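PDB 1QP8: formate dehydrogenase from Pyrobaculum aerophilum, which binds NADPH and, despite its name, probably works as a D-isomer-specific 2-hydroxyacid dehydrogenase, reducing substrates such as glyoxylate or hydroxypyruvate. Local coordinates for residues Glu15-Tyr20 / Glu277-Leu282; Ile69-Thr74 / Ala295-Tyr300; Ile102-Lys107 / Arg115-Pro120. All coordinates share one frame; numbering follows the deposited sequence.

Overall arrangement
The three contacts differ in burial and chemistry. Contact 1 is a buried helix-helix contact, wholly apolar, between helices 11-18 and 268-286. Contact 2 is partly buried and joins two loops through an arginine bound to a backbone carbonyl; it lies about 22 Å from contact 1, centre to centre. Both draw their second segment from the C-terminal part of the chain, helix 268-286 in one and the tail after it in the other. Contact 3 holds different elements, helix 101-109 and the loop following it, across the chain's centre from the other two. It combines a tyrosine hydroxyl bond, a salt bridge and apolar packing, and the second subunit adjoins the same loop.

Contact 1. Residues Glu15-Tyr20 / Glu277-Leu282; sequences EELRKY and EAVRNL
Apolar packing between Leu17 and Val279 makes up nearly all of this contact. Their CA atoms, 7.0 Å apart, are the nearest pair across the two segments. The CD2 methyl of Leu17 meets the CG1 methyl of Val279 at 3.2 Å, a value not to be over-read at 2.8 Å resolution. The CG2 branch of Val279 lies farther off, 4.1 Å from Leu17 CD2, so the leucine methyl leans on the CG1 branch, and the two side chains cross at a slant. Val279 offers CG1 because that branch stands opposite its own backbone N (chi1 173°). At the margin, only the aliphatic root of Glu16 takes part, CB standing 4.3 Å from Val279 CG1.

Polar chemistry stays within one segment: Glu16 OE2 pairs with Lys19 NZ at 3.5 Å, adding nothing across the interface directly.

Further apolar groups extend the patch. Leu17 and Leu282 both touch Leu3 of strand 2-4, and Leu17 also reaches Ile23 of strand 22-24. Helix 11-18 connects these parallel strands in a beta-alpha-beta unit. Helix 268-286, from near the chain's end, packs on this N-terminal unit, consistent with the family's substrate-binding domain being built from both ends of the chain. With 142 Å² buried and no polar bond linking the two segments, side-chain fit and exclusion of water hold them together here.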
loop_
_atom_site.group_PDB
_atom_site.type_symbol
_atom_site.label_atom_id
_atom_site.label_comp_id
_atom_site.label_asym_id
_atom_site.label_seq_id
_atom_site.Cartn_x
_atom_site.Cartn_y
_atom_site.Cartn_z
ATOM N N GLU A 15 16.042 -26.429 20.398
ATOM C CA GLU A 15 16.358 -27.740 19.891
ATOM C C GLU A 15 17.645 -27.644 19.085
ATOM O O GLU A 15 18.631 -28.324 19.390
ATOM C CB GLU A 15 15.227 -28.276 19.018
ATOM C CG GLU A 15 15.377 -29.761 18.727
ATOM C CD GLU A 15 14.171 -30.359 18.036
ATOM O OE1 GLU A 15 13.040 -30.157 18.533
ATOM O OE2 GLU A 15 14.357 -31.039 17.001
ATOM N N GLU A 16 17.647 -26.789 18.068
ATOM C CA GLU A 16 18.827 -26.628 17.227
ATOM C C GLU A 16 20.104 -26.183 17.967
ATOM O O GLU A 16 21.184 -26.740 17.743
ATOM C CB GLU A 16 18.512 -25.660 16.085
ATOM C CG GLU A 16 17.838 -26.325 14.890
ATOM C CD GLU A 16 18.775 -27.263 14.140
ATOM O OE1 GLU A 16 19.821 -26.783 13.637
ATOM O OE2 GLU A 16 18.471 -28.478 14.052
ATOM N N LEU A 17 19.990 -25.197 18.851
ATOM C CA LEU A 17 21.165 -24.725 19.561
ATOM C C LEU A 17 21.811 -25.811 20.393
ATOM O O LEU A 17 23.036 -25.897 20.462
ATOM C CB LEU A 17 20.817 -23.531 20.456
ATOM C CG LEU A 17 20.461 -22.217 19.744
ATOM C CD1 LEU A 17 20.322 -21.091 20.769
ATOM C CD2 LEU A 17 21.539 -21.877 18.734
ATOM N N ARG A 18 20.990 -26.650 21.019
ATOM C CA ARG A 18 21.508 -27.719 21.868
ATOM C C ARG A 18 22.372 -28.733 21.132
ATOM O O ARG A 18 23.153 -29.449 21.756
ATOM C CB ARG A 18 20.361 -28.421 22.588
ATOM C CG ARG A 18 19.677 -27.520 23.591
ATOM C CD ARG A 18 18.618 -28.251 24.383
ATOM N NE ARG A 18 17.878 -27.342 25.256
ATOM C CZ ARG A 18 16.836 -27.706 25.998
ATOM N NH1 ARG A 18 16.415 -28.964 25.975
ATOM N NH2 ARG A 18 16.204 -26.813 26.751
ATOM N N LYS A 19 22.244 -28.789 19.811
ATOM C CA LYS A 19 23.042 -29.717 19.022
ATOM C C LYS A 19 24.430 -29.125 18.789
ATOM O O LYS A 19 25.364 -29.829 18.384
ATOM C CB LYS A 19 22.359 -29.986 17.682
ATOM C CG LYS A 19 20.951 -30.518 17.819
ATOM C CD LYS A 19 20.326 -30.772 16.463
ATOM C CE LYS A 19 18.903 -31.322 16.609
ATOM N NZ LYS A 19 18.284 -31.762 15.311
ATOM N N TYR A 20 24.566 -27.826 19.065
ATOM C CA TYR A 20 25.837 -27.136 18.864
ATOM C C TYR A 20 26.483 -26.504 20.077
ATOM O O TYR A 20 27.700 -26.403 20.132
ATOM C CB TYR A 20 25.689 -26.052 17.799
ATOM C CG TYR A 20 25.433 -26.603 16.432
ATOM C CD1 TYR A 20 24.134 -26.859 15.996
ATOM C CD2 TYR A 20 26.490 -26.949 15.602
ATOM C CE1 TYR A 20 23.899 -27.466 14.768
ATOM C CE2 TYR A 20 26.271 -27.547 14.382
ATOM C CZ TYR A 20 24.975 -27.811 13.971
ATOM O OH TYR A 20 24.765 -28.463 12.780
ATOM N N GLU A 277 16.696 -17.411 12.023
ATOM C CA GLU A 277 17.770 -16.947 11.159
ATOM C C GLU A 277 19.010 -16.581 11.959
ATOM O O GLU A 277 20.134 -16.779 11.500
ATOM C CB GLU A 277 17.301 -15.761 10.336
ATOM C CG GLU A 277 17.611 -15.937 8.884
ATOM C CD GLU A 277 16.757 -15.055 8.023
ATOM O OE1 GLU A 277 15.525 -15.286 7.980
ATOM O OE2 GLU A 277 17.314 -14.123 7.393
ATOM N N ALA A 278 18.803 -16.054 13.158
ATOM C CA ALA A 278 19.915 -15.688 14.018
ATOM C C ALA A 278 20.616 -16.968 14.449
ATOM O O ALA A 278 21.849 -17.040 14.493
ATOM C CB ALA A 278 19.409 -14.947 15.232
ATOM N N VAL A 279 19.813 -17.981 14.760
ATOM C CA VAL A 279 20.351 -19.252 15.196
ATOM C C VAL A 279 21.095 -19.906 14.052
ATOM O O VAL A 279 22.073 -20.623 14.272
ATOM C CB VAL A 279 19.244 -20.194 15.707
ATOM C CG1 VAL A 279 19.823 -21.560 15.997
ATOM C CG2 VAL A 279 18.637 -19.643 16.976
ATOM N N ARG A 280 20.654 -19.657 12.823
ATOM C CA ARG A 280 21.357 -20.262 11.692
ATOM C C ARG A 280 22.707 -19.611 11.452
ATOM O O ARG A 280 23.675 -20.283 11.110
ATOM C CB ARG A 280 20.511 -20.208 10.422
ATOM C CG ARG A 280 19.203 -20.948 10.587
ATOM C CD ARG A 280 18.579 -21.375 9.273
ATOM N NE ARG A 280 17.159 -21.665 9.459
ATOM C CZ ARG A 280 16.207 -20.737 9.480
ATOM N NH1 ARG A 280 16.521 -19.457 9.315
ATOM N NH2 ARG A 280 14.943 -21.085 9.688
ATOM N N ASN A 281 22.784 -18.306 11.669
ATOM C CA ASN A 281 24.020 -17.589 11.434
ATOM C C ASN A 281 25.052 -17.925 12.491
ATOM O O ASN A 281 26.260 -17.988 12.233
ATOM C CB ASN A 281 23.750 -16.093 11.441
ATOM C CG ASN A 281 24.888 -15.301 10.840
ATOM O OD1 ASN A 281 25.303 -15.561 9.711
ATOM N ND2 ASN A 281 25.405 -14.332 11.591
ATOM N N LEU A 282 24.556 -18.145 13.691
ATOM C CA LEU A 282 25.402 -18.450 14.816
ATOM C C LEU A 282 26.034 -19.819 14.615
ATOM O O LEU A 282 27.209 -20.033 14.927
ATOM C CB LEU A 282 24.534 -18.406 16.063
ATOM C CG LEU A 282 25.096 -18.579 17.455
ATOM C CD1 LEU A 282 26.437 -17.939 17.526
ATOM C CD2 LEU A 282 24.112 -17.959 18.464
#

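Contact 2. Residues Ile69-Thr74 / Ala295-Tyr300; sequences IPPHVT and AKREDY
This is a loop-to-loop contact made by one side chain: Arg297, in the C-terminal tail after helix 268-286, grips the carbonyl of Ile69 in the loop between strands 54-55 and 75-76. The tail thus folds back on that loop, consistent with the chain's end returning to the substrate-binding domain in this family. Both terminal nitrogens of the guanidinium address the same oxygen. Arg297 NH2 donates to Ile69 O, nearly in line with the carbonyl (C=O...N 161°), though the modelled 2.5 Å is doubtfully short; Arg297 NH1 adds a weak, more bent bond to Ile69 O at 2.9 Å. The oxygen lies near the edge of the group but tilted, 26° out of plane as measured for the NH2 bond.

Apolar atoms complete the seat. Pro71 CA sits over the centre of one guanidinium face, 3.7 Å from Arg297 CZ, while the Ile69 CG2 methyl lies 3.9 Å from Arg297 NH1. With CG opposite the backbone N (chi1 -162°) and the chain extended to NE, the guanidinium reaches the loop.

A type I turn shapes the loop, closed by Val73 N to Pro70 O at 3.0 Å. Nearby, Trp66 touches Arg297 and stacks with Tyr300. Because the acceptor is a neutral carbonyl, the bonds neutralise no charge; they tie the tail to the loop by a forked grip that probably restricts guanidinium rotation.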
loop_
_atom_site.group_PDB
_atom_site.type_symbol
_atom_site.label_atom_id
_atom_site.label_comp_id
_atom_site.label_asym_id
_atom_site.label_seq_id
_atom_site.Cartn_x
_atom_site.Cartn_y
_atom_site.Cartn_z
ATOM N N ILE A 69 32.019 -3.295 24.787
ATOM C CA ILE A 69 32.294 -4.542 24.088
ATOM C C ILE A 69 33.752 -4.547 23.662
ATOM O O ILE A 69 34.152 -3.752 22.815
ATOM C CB ILE A 69 31.475 -4.690 22.785
ATOM C CG1 ILE A 69 29.982 -4.731 23.093
ATOM C CG2 ILE A 69 31.922 -5.946 22.029
ATOM C CD1 ILE A 69 29.117 -4.589 21.856
ATOM N N PRO A 70 34.561 -5.444 24.237
ATOM C CA PRO A 70 35.981 -5.498 23.850
ATOM C C PRO A 70 36.087 -5.462 22.319
ATOM O O PRO A 70 35.357 -6.154 21.626
ATOM C CB PRO A 70 36.442 -6.817 24.456
ATOM C CG PRO A 70 35.599 -6.895 25.735
ATOM C CD PRO A 70 34.234 -6.446 25.264
ATOM N N PRO A 71 36.994 -4.643 21.783
ATOM C CA PRO A 71 37.247 -4.443 20.348
ATOM C C PRO A 71 37.442 -5.663 19.452
ATOM O O PRO A 71 37.428 -5.534 18.231
ATOM C CB PRO A 71 38.479 -3.542 20.340
ATOM C CG PRO A 71 38.326 -2.768 21.605
ATOM C CD PRO A 71 37.916 -3.827 22.592
ATOM N N HIS A 72 37.606 -6.834 20.049
ATOM C CA HIS A 72 37.840 -8.057 19.285
ATOM C C HIS A 72 36.650 -9.007 19.263
ATOM O O HIS A 72 36.721 -10.066 18.637
ATOM C CB HIS A 72 38.993 -8.816 19.915
ATOM C CG HIS A 72 38.694 -9.257 21.311
ATOM N ND1 HIS A 72 39.124 -8.559 22.423
ATOM C CD2 HIS A 72 37.936 -10.275 21.781
ATOM C CE1 HIS A 72 38.640 -9.123 23.511
ATOM N NE2 HIS A 72 37.909 -10.168 23.153
ATOM N N VAL A 73 35.567 -8.642 19.940
ATOM C CA VAL A 73 34.424 -9.523 20.045
ATOM C C VAL A 73 33.623 -9.951 18.836
ATOM O O VAL A 73 32.940 -10.969 18.911
ATOM C CB VAL A 73 33.475 -9.016 21.128
ATOM C CG1 VAL A 73 32.136 -9.761 21.082
ATOM C CG2 VAL A 73 34.131 -9.237 22.480
ATOM N N THR A 74 33.683 -9.237 17.718
ATOM C CA THR A 74 32.912 -9.679 16.536
ATOM C C THR A 74 31.418 -9.731 16.817
ATOM O O THR A 74 30.934 -10.654 17.460
ATOM C CB THR A 74 33.286 -11.103 16.076
ATOM O OG1 THR A 74 34.706 -11.270 16.129
ATOM C CG2 THR A 74 32.786 -11.351 14.656
ATOM N N ALA A 295 29.308 -6.841 12.016
ATOM C CA ALA A 295 29.326 -5.397 12.187
ATOM C C ALA A 295 30.718 -4.817 12.041
ATOM O O ALA A 295 31.715 -5.427 12.440
ATOM C CB ALA A 295 28.778 -5.030 13.543
ATOM N N LYS A 296 30.773 -3.624 11.463
ATOM C CA LYS A 296 32.025 -2.898 11.294
ATOM C C LYS A 296 32.016 -1.933 12.485
ATOM O O LYS A 296 31.329 -0.919 12.472
ATOM C CB LYS A 296 31.998 -2.141 9.969
ATOM C CG LYS A 296 33.221 -1.321 9.691
ATOM C CD LYS A 296 33.099 -0.604 8.359
ATOM C CE LYS A 296 34.239 0.380 8.182
ATOM N NZ LYS A 296 34.251 1.011 6.837
ATOM N N ARG A 297 32.762 -2.273 13.529
ATOM C CA ARG A 297 32.806 -1.471 14.751
ATOM C C ARG A 297 32.889 0.044 14.593
ATOM O O ARG A 297 32.114 0.763 15.211
ATOM C CB ARG A 297 33.954 -1.947 15.643
ATOM C CG ARG A 297 33.849 -1.495 17.087
ATOM C CD ARG A 297 35.105 -1.864 17.860
ATOM N NE ARG A 297 35.042 -1.449 19.258
ATOM C CZ ARG A 297 34.412 -2.123 20.217
ATOM N NH1 ARG A 297 33.789 -3.265 19.943
ATOM N NH2 ARG A 297 34.401 -1.649 21.456
ATOM N N GLU A 298 33.804 0.552 13.772
ATOM C CA GLU A 298 33.909 2.005 13.648
ATOM C C GLU A 298 32.636 2.714 13.188
ATOM O O GLU A 298 32.511 3.921 13.366
ATOM C CB GLU A 298 35.073 2.408 12.746
ATOM C CG GLU A 298 34.871 2.153 11.279
ATOM C CD GLU A 298 35.969 2.793 10.461
ATOM O OE1 GLU A 298 35.984 2.623 9.222
ATOM O OE2 GLU A 298 36.820 3.475 11.070
ATOM N N ASP A 299 31.699 1.978 12.596
ATOM C CA ASP A 299 30.441 2.585 12.173
ATOM C C ASP A 299 29.711 3.074 13.412
ATOM O O ASP A 299 28.872 3.955 13.324
ATOM C CB ASP A 299 29.552 1.591 11.428
ATOM C CG ASP A 299 29.929 1.454 9.968
ATOM O OD1 ASP A 299 30.764 2.258 9.488
ATOM O OD2 ASP A 299 29.384 0.549 9.294
ATOM N N TYR A 300 30.040 2.504 14.565
ATOM C CA TYR A 300 29.412 2.910 15.812
ATOM C C TYR A 300 30.468 3.454 16.757
ATOM O O TYR A 300 30.139 4.022 17.798
ATOM C CB TYR A 300 28.709 1.730 16.492
ATOM C CG TYR A 300 27.849 0.902 15.567
ATOM C CD1 TYR A 300 28.420 -0.049 14.721
ATOM C CD2 TYR A 300 26.469 1.095 15.504
ATOM C CE1 TYR A 300 27.647 -0.777 13.843
ATOM C CE2 TYR A 300 25.687 0.367 14.621
ATOM C CZ TYR A 300 26.284 -0.564 13.793
ATOM O OH TYR A 300 25.521 -1.279 12.899
#

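Contact 3. Residues Ile102-Lys107 / Arg115-Pro120; sequences IQYGEK and RDVEIP
Tyr104 reaches from helix 101-109 to the backbone around Val117, joining the helix to the loop that runs on toward strand 126-130, the first strand of the Rossmann-type domain. This helix-loop unit resembles the dimerisation arm of D-2-hydroxyacid dehydrogenases, and the second subunit does adjoin it: its Pro259 packs on Tyr104, and its Val261 on Ile119.

The tight part centres on the buried phenol. Tyr104 OH donates to Val117 O, which lies in the plane of the ring at its edge; the modelled 2.5 Å is doubtfully short at this resolution. Val117 N is 2.8 Å from the same Tyr104 OH, so the hydroxyl sits beside both polar backbone atoms of one residue. Hydrocarbon fills in alongside: Val117 CB lies 3.6 Å from Tyr104 CZ, and Ile119 CG1 comes obliquely to Tyr104 CE1 at 4.2 Å.

The looser side begins at Asp116, which is exposed to solvent. Its carboxylate forms a salt bridge with Lys107, whose chain bends at chi3 (59°) to bring the ammonium across. Asp112 is a second, long and weak ion-pair partner for that lysine. Asp116 turns its CG between its own backbone N and carbonyl carbon (chi1 53°), directing the carboxylate back at the helix. There Lys107 NZ faces both oxygens, OD1 of Asp116 at a doubtfully short 2.4 Å and OD2 of Asp116 at 2.8 Å.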
loop_
_atom_site.group_PDB
_atom_site.type_symbol
_atom_site.label_atom_id
_atom_site.label_comp_id
_atom_site.label_asym_id
_atom_site.label_seq_id
_atom_site.Cartn_x
_atom_site.Cartn_y
_atom_site.Cartn_z
ATOM N N ILE A 102 -6.623 7.593 4.831
ATOM C CA ILE A 102 -6.922 7.974 6.202
ATOM C C ILE A 102 -7.747 9.242 6.266
ATOM O O ILE A 102 -8.753 9.300 6.974
ATOM C CB ILE A 102 -5.662 8.225 7.016
ATOM C CG1 ILE A 102 -4.971 6.912 7.364
ATOM C CG2 ILE A 102 -6.027 8.928 8.301
ATOM C CD1 ILE A 102 -3.677 7.118 8.118
ATOM N N GLN A 103 -7.311 10.262 5.538
ATOM C CA GLN A 103 -8.020 11.539 5.545
ATOM C C GLN A 103 -9.454 11.440 5.026
ATOM O O GLN A 103 -10.384 11.891 5.694
ATOM C CB GLN A 103 -7.230 12.622 4.788
ATOM C CG GLN A 103 -6.315 12.120 3.697
ATOM C CD GLN A 103 -4.975 11.587 4.207
ATOM O OE1 GLN A 103 -3.955 12.281 4.169
ATOM N NE2 GLN A 103 -4.976 10.343 4.676
ATOM N N TYR A 104 -9.659 10.835 3.862
ATOM C CA TYR A 104 -11.025 10.721 3.360
ATOM C C TYR A 104 -11.896 9.838 4.255
ATOM O O TYR A 104 -13.093 10.073 4.398
ATOM C CB TYR A 104 -11.038 10.201 1.916
ATOM C CG TYR A 104 -11.073 11.308 0.876
ATOM C CD1 TYR A 104 -9.985 11.543 0.031
ATOM C CD2 TYR A 104 -12.190 12.126 0.744
ATOM C CE1 TYR A 104 -10.006 12.573 -0.924
ATOM C CE2 TYR A 104 -12.225 13.160 -0.212
ATOM C CZ TYR A 104 -11.126 13.377 -1.043
ATOM O OH TYR A 104 -11.156 14.397 -1.969
ATOM N N GLY A 105 -11.294 8.828 4.869
ATOM C CA GLY A 105 -12.065 7.963 5.742
ATOM C C GLY A 105 -12.629 8.782 6.888
ATOM O O GLY A 105 -13.748 8.542 7.349
ATOM N N GLU A 106 -11.847 9.759 7.349
ATOM C CA GLU A 106 -12.276 10.626 8.435
ATOM C C GLU A 106 -13.423 11.490 7.957
ATOM O O GLU A 106 -14.462 11.576 8.614
ATOM C CB GLU A 106 -11.135 11.522 8.921
ATOM C CG GLU A 106 -10.033 10.786 9.657
ATOM C CD GLU A 106 -10.578 9.770 10.644
ATOM O OE1 GLU A 106 -11.445 10.135 11.464
ATOM O OE2 GLU A 106 -10.137 8.601 10.601
ATOM N N LYS A 107 -13.248 12.118 6.800
ATOM C CA LYS A 107 -14.292 12.980 6.264
ATOM C C LYS A 107 -15.596 12.219 6.082
ATOM O O LYS A 107 -16.664 12.758 6.351
ATOM C CB LYS A 107 -13.836 13.602 4.953
ATOM C CG LYS A 107 -12.486 14.319 5.105
ATOM C CD LYS A 107 -12.008 14.957 3.808
ATOM C CE LYS A 107 -13.028 15.956 3.309
ATOM N NZ LYS A 107 -12.470 16.836 2.275
ATOM N N ARG A 115 -15.415 15.940 -2.397
ATOM C CA ARG A 115 -14.239 15.389 -3.049
ATOM C C ARG A 115 -13.312 16.563 -3.302
ATOM O O ARG A 115 -12.810 16.748 -4.408
ATOM C CB ARG A 115 -14.613 14.724 -4.381
ATOM C CG ARG A 115 -15.674 13.638 -4.264
ATOM C CD ARG A 115 -15.788 12.817 -5.546
ATOM N NE ARG A 115 -17.158 12.820 -6.049
ATOM C CZ ARG A 115 -17.741 11.803 -6.675
ATOM N NH1 ARG A 115 -17.075 10.679 -6.889
ATOM N NH2 ARG A 115 -19.005 11.901 -7.064
ATOM N N ASP A 116 -13.091 17.356 -2.263
ATOM C CA ASP A 116 -12.238 18.534 -2.365
ATOM C C ASP A 116 -10.749 18.266 -2.316
ATOM O O ASP A 116 -9.963 19.151 -2.625
ATOM C CB ASP A 116 -12.562 19.504 -1.243
ATOM C CG ASP A 116 -12.508 18.842 0.114
ATOM O OD1 ASP A 116 -13.484 18.126 0.459
ATOM O OD2 ASP A 116 -11.487 19.025 0.816
ATOM N N VAL A 117 -10.353 17.069 -1.901
ATOM C CA VAL A 117 -8.928 16.736 -1.808
ATOM C C VAL A 117 -8.501 15.918 -3.018
ATOM O O VAL A 117 -9.101 14.879 -3.304
ATOM C CB VAL A 117 -8.613 15.863 -0.564
ATOM C CG1 VAL A 117 -7.114 15.656 -0.446
ATOM C CG2 VAL A 117 -9.165 16.498 0.687
ATOM N N GLU A 118 -7.473 16.363 -3.731
ATOM C CA GLU A 118 -7.034 15.590 -4.884
ATOM C C GLU A 118 -6.141 14.433 -4.442
ATOM O O GLU A 118 -5.319 14.565 -3.527
ATOM C CB GLU A 118 -6.301 16.461 -5.908
ATOM C CG GLU A 118 -5.918 15.688 -7.170
ATOM C CD GLU A 118 -5.698 16.574 -8.383
ATOM O OE1 GLU A 118 -4.840 17.483 -8.326
ATOM O OE2 GLU A 118 -6.384 16.353 -9.403
ATOM N N ILE A 119 -6.326 13.293 -5.096
ATOM C CA ILE A 119 -5.570 12.093 -4.792
ATOM C C ILE A 119 -4.298 12.004 -5.618
ATOM O O ILE A 119 -4.343 11.904 -6.837
ATOM C CB ILE A 119 -6.468 10.883 -5.008
ATOM C CG1 ILE A 119 -7.639 10.999 -4.030
ATOM C CG2 ILE A 119 -5.690 9.594 -4.813
ATOM C CD1 ILE A 119 -8.602 9.876 -4.068
ATOM N N PRO A 120 -3.135 12.075 -4.962
ATOM C CA PRO A 120 -1.848 12.007 -5.650
ATOM C C PRO A 120 -1.679 10.689 -6.347
ATOM O O PRO A 120 -2.281 9.690 -5.955
ATOM C CB PRO A 120 -0.832 12.129 -4.523
ATOM C CG PRO A 120 -1.536 12.945 -3.519
ATOM C CD PRO A 120 -2.933 12.332 -3.530
#